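Local coordinates for hypothetical protein (Fusobacterium nucleatum subsp. nucleatum, PDB 2GSL), which is of uncertain function but might be a ribonuclease of the MrnC family that takes part in RNA processing, at residues A[23-28]-A[116-121]. Residues are numbered along the deposited sequence; the frame is centred on the assembly and turned at random.
With MG (magnesium ion), chain G.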
ATOM      1  N   ASP A  23      -6.201   1.258   3.737  1.00 18.21           N
ATOM      2  CA  ASP A  23      -5.201   2.318   3.830  1.00 22.12           C
ATOM      3  C   ASP A  23      -4.039   2.049   2.874  1.00 22.94           C
ATOM      4  O   ASP A  23      -3.648   2.929   2.099  1.00 25.65           O
ATOM      5  CB  ASP A  23      -4.696   2.419   5.280  1.00 24.40           C
ATOM      6  CG  ASP A  23      -3.578   3.445   5.455  1.00 25.34           C
ATOM      7  OD1 ASP A  23      -3.830   4.639   5.208  1.00 26.61           O
ATOM      8  OD2 ASP A  23      -2.457   3.052   5.848  1.00 23.09           O
ATOM      9  N   ALA A  24      -3.494   0.833   2.937  1.00 21.55           N
ATOM     10  CA  ALA A  24      -2.390   0.428   2.072  1.00 20.95           C
ATOM     11  C   ALA A  24      -2.819   0.457   0.607  1.00 20.74           C
ATOM     12  O   ALA A  24      -2.037   0.845  -0.276  1.00 20.78           O
ATOM     13  CB  ALA A  24      -1.907  -0.971   2.448  1.00 19.87           C
ATOM     14  N   ILE A  25      -4.067   0.066   0.354  1.00 18.40           N
ATOM     15  CA  ILE A  25      -4.612   0.032  -1.006  1.00 17.11           C
ATOM     16  C   ILE A  25      -4.712   1.451  -1.555  1.00 17.29           C
ATOM     17  O   ILE A  25      -4.417   1.703  -2.732  1.00 14.48           O
ATOM     18  CB  ILE A  25      -6.030  -0.636  -1.025  1.00 18.11           C
ATOM     19  CG1 ILE A  25      -5.931  -2.090  -0.549  1.00 19.71           C
ATOM     20  CG2 ILE A  25      -6.617  -0.641  -2.425  1.00 14.99           C
ATOM     21  CD1 ILE A  25      -7.265  -2.744  -0.332  1.00 20.34           C
ATOM     22  N   TRP A  26      -5.138   2.373  -0.690  1.00 16.59           N
ATOM     23  CA  TRP A  26      -5.295   3.782  -1.060  1.00 14.65           C
ATOM     24  C   TRP A  26      -3.936   4.379  -1.389  1.00 13.87           C
ATOM     25  O   TRP A  26      -3.776   4.991  -2.451  1.00 12.69           O
ATOM     26  CB  TRP A  26      -5.943   4.567   0.087  1.00 15.89           C
ATOM     27  CG  TRP A  26      -6.398   5.932  -0.283  1.00 13.70           C
ATOM     28  CD1 TRP A  26      -5.789   7.104   0.025  1.00 14.48           C
ATOM     29  CD2 TRP A  26      -7.579   6.273  -1.021  1.00 12.33           C
ATOM     30  NE1 TRP A  26      -6.513   8.160  -0.481  1.00 12.95           N
ATOM     31  CE2 TRP A  26      -7.610   7.672  -1.135  1.00 12.35           C
ATOM     32  CE3 TRP A  26      -8.598   5.526  -1.619  1.00 12.77           C
ATOM     33  CZ2 TRP A  26      -8.639   8.342  -1.791  1.00 15.10           C
ATOM     34  CZ3 TRP A  26      -9.623   6.191  -2.275  1.00 11.99           C
ATOM     35  CH2 TRP A  26      -9.630   7.580  -2.366  1.00 13.34           C
ATOM     36  N   GLU A  27      -2.953   4.198  -0.506  1.00 12.74           N
ATOM     37  CA  GLU A  27      -1.630   4.758  -0.788  1.00 15.09           C
ATOM     38  C   GLU A  27      -1.173   4.307  -2.162  1.00 16.11           C
ATOM     39  O   GLU A  27      -0.890   5.135  -3.028  1.00 18.06           O
ATOM     40  CB  GLU A  27      -0.586   4.352   0.271  1.00 13.75           C
ATOM     41  CG  GLU A  27      -0.306   5.435   1.318  1.00 19.33           C
ATOM     42  CD  GLU A  27       0.927   6.293   1.016  1.00 23.87           C
ATOM     43  OE1 GLU A  27       0.990   6.949  -0.040  1.00 27.58           O
ATOM     44  OE2 GLU A  27       1.856   6.333   1.848  1.00 26.95           O
ATOM     45  N   LEU A  28      -1.129   2.992  -2.366  1.00 17.75           N
ATOM     46  CA  LEU A  28      -0.686   2.409  -3.640  1.00 17.82           C
ATOM     47  C   LEU A  28      -1.275   3.094  -4.861  1.00 17.28           C
ATOM     48  O   LEU A  28      -0.540   3.535  -5.736  1.00 21.02           O
ATOM     49  CB  LEU A  28      -1.031   0.918  -3.693  1.00 18.42           C
ATOM     50  CG  LEU A  28      -0.541   0.180  -4.927  1.00 16.03           C
ATOM     51  CD1 LEU A  28       0.943   0.479  -5.140  1.00 16.55           C
ATOM     52  CD2 LEU A  28      -0.767  -1.292  -4.744  1.00 16.67           C
ATOM     53  N   GLU A 116     -12.598  -3.240  -9.656  1.00 49.68           N
ATOM     54  CA  GLU A 116     -13.087  -2.325 -10.683  1.00 49.67           C
ATOM     55  C   GLU A 116     -13.892  -1.208 -10.034  1.00 48.10           C
ATOM     56  O   GLU A 116     -14.043  -0.122 -10.596  1.00 47.44           O
ATOM     57  CB  GLU A 116     -13.963  -3.063 -11.701  1.00 51.45           C
ATOM     58  CG  GLU A 116     -14.564  -2.138 -12.752  1.00 54.26           C
ATOM     59  CD  GLU A 116     -13.503  -1.440 -13.597  1.00 56.60           C
ATOM     60  OE1 GLU A 116     -13.842  -0.436 -14.265  1.00 56.12           O
ATOM     61  OE2 GLU A 116     -12.337  -1.900 -13.600  1.00 57.22           O
ATOM     62  N   GLU A 117     -14.415  -1.493  -8.847  1.00 47.62           N
ATOM     63  CA  GLU A 117     -15.205  -0.526  -8.097  1.00 46.64           C
ATOM     64  C   GLU A 117     -14.257   0.476  -7.443  1.00 45.12           C
ATOM     65  O   GLU A 117     -14.619   1.627  -7.197  1.00 44.87           O
ATOM     66  CB  GLU A 117     -16.033  -1.249  -7.033  1.00 47.81           C
ATOM     67  CG  GLU A 117     -17.099  -2.184  -7.600  1.00 50.40           C
ATOM     68  CD  GLU A 117     -18.367  -1.450  -8.009  1.00 52.30           C
ATOM     69  OE1 GLU A 117     -18.270  -0.476  -8.784  1.00 53.01           O
ATOM     70  OE2 GLU A 117     -19.464  -1.853  -7.555  1.00 52.96           O
ATOM     71  N   ILE A 118     -13.035   0.025  -7.174  1.00 42.71           N
ATOM     72  CA  ILE A 118     -12.025   0.873  -6.564  1.00 41.10           C
ATOM     73  C   ILE A 118     -11.532   1.909  -7.570  1.00 43.37           C
ATOM     74  O   ILE A 118     -11.366   3.086  -7.230  1.00 44.24           O
ATOM     75  CB  ILE A 118     -10.835   0.039  -6.080  1.00 38.64           C
ATOM     76  CG1 ILE A 118     -11.321  -1.002  -5.069  1.00 36.58           C
ATOM     77  CG2 ILE A 118      -9.788   0.939  -5.457  1.00 36.61           C
ATOM     78  CD1 ILE A 118     -10.255  -1.941  -4.608  1.00 33.10           C
ATOM     79  N   LYS A 119     -11.311   1.472  -8.811  1.00 43.58           N
ATOM     80  CA  LYS A 119     -10.840   2.364  -9.869  1.00 42.83           C
ATOM     81  C   LYS A 119     -11.823   3.499 -10.131  1.00 42.02           C
ATOM     82  O   LYS A 119     -11.427   4.612 -10.469  1.00 41.20           O
ATOM     83  CB  LYS A 119     -10.604   1.591 -11.176  1.00 42.74           C
ATOM     84  CG  LYS A 119     -10.090   2.467 -12.320  1.00 44.40           C
ATOM     85  CD  LYS A 119      -9.640   1.648 -13.542  1.00 47.51           C
ATOM     86  CE  LYS A 119      -8.818   2.518 -14.525  1.00 48.90           C
ATOM     87  NZ  LYS A 119      -8.277   1.775 -15.711  1.00 46.29           N
ATOM     88  N   LYS A 120     -13.108   3.227  -9.966  1.00 41.39           N
ATOM     89  CA  LYS A 120     -14.100   4.257 -10.221  1.00 41.63           C
ATOM     90  C   LYS A 120     -14.013   5.367  -9.168  1.00 41.53           C
ATOM     91  O   LYS A 120     -14.228   6.539  -9.470  1.00 41.27           O
ATOM     92  CB  LYS A 120     -15.491   3.626 -10.253  1.00 42.05           C
ATOM     93  CG  LYS A 120     -16.515   4.443 -11.002  1.00 42.62           C
ATOM     94  CD  LYS A 120     -17.587   3.558 -11.618  1.00 45.01           C
ATOM     95  CE  LYS A 120     -18.456   2.877 -10.570  1.00 46.69           C
ATOM     96  NZ  LYS A 120     -19.587   2.098 -11.188  1.00 47.56           N
ATOM     97  N   ILE A 121     -13.686   4.987  -7.935  1.00 40.57           N
ATOM     98  CA  ILE A 121     -13.544   5.940  -6.837  1.00 38.95           C
ATOM     99  C   ILE A 121     -12.227   6.689  -7.022  1.00 38.11           C
ATOM    100  O   ILE A 121     -12.145   7.898  -6.811  1.00 36.67           O
ATOM    101  CB  ILE A 121     -13.528   5.211  -5.465  1.00 38.02           C
ATOM    102  CG1 ILE A 121     -14.899   4.604  -5.187  1.00 38.23           C
ATOM    103  CG2 ILE A 121     -13.151   6.164  -4.358  1.00 35.00           C
ATOM    104  CD1 ILE A 121     -14.918   3.693  -3.975  1.00 40.85           C
TER
HETATM  105 MG    MG G 201      -5.181   6.333   6.251  1.00 19.00          MG
HETATM  106  O   HOH W   1      -4.306   7.239   4.258  1.00 32.34           O
HETATM  107  O   HOH W   2      -3.196   7.067   7.270  1.00 23.11           O
HETATM  108  O   HOH W   3      -5.085   4.911   8.040  1.00 19.81           O
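Ile118 and Ile121, one turn apart on helix 115-127, meet Ile25 and Trp26 of helix 15-34. Ile118 comes first. CD1 of Ile118, the end of its longer branch, lies 4.4 Å from the CG2 methyl of Ile25. Ile121 follows. Its CG2 methyl sits at the edge of the Trp26 indole, near the ring plane. CG2 of Ile121 is 4.1 Å from CZ3 of Trp26. The Ile121 side chain runs roughly perpendicular to that of Trp26. The CB of Trp26 does not itself point at 116-121. With CG opposite the backbone N (chi1 -168°) and the ring turned about CB-CG, the six-membered end of the indole reaches Ile121. Trp26 NE1 is hydrogen-bonded to Lys51 O, which satisfies the buried indole N-H. Met109 of helix 93-111 touches both Ile118 and Ile121, and Ile106 and Tyr110 of that helix pack on Ile25. In helix 15-34, Asp23 OD1 binds magnesium at 2.4 Å, with three waters and Glu103 as further ligands. All four touching residues are buried, and no hydrogen bond joins 23-28 to 116-121. This light, wholly apolar contact brings the last helix against the one bearing the probable active-site Asp23, without touching Asp23 or the magnesium.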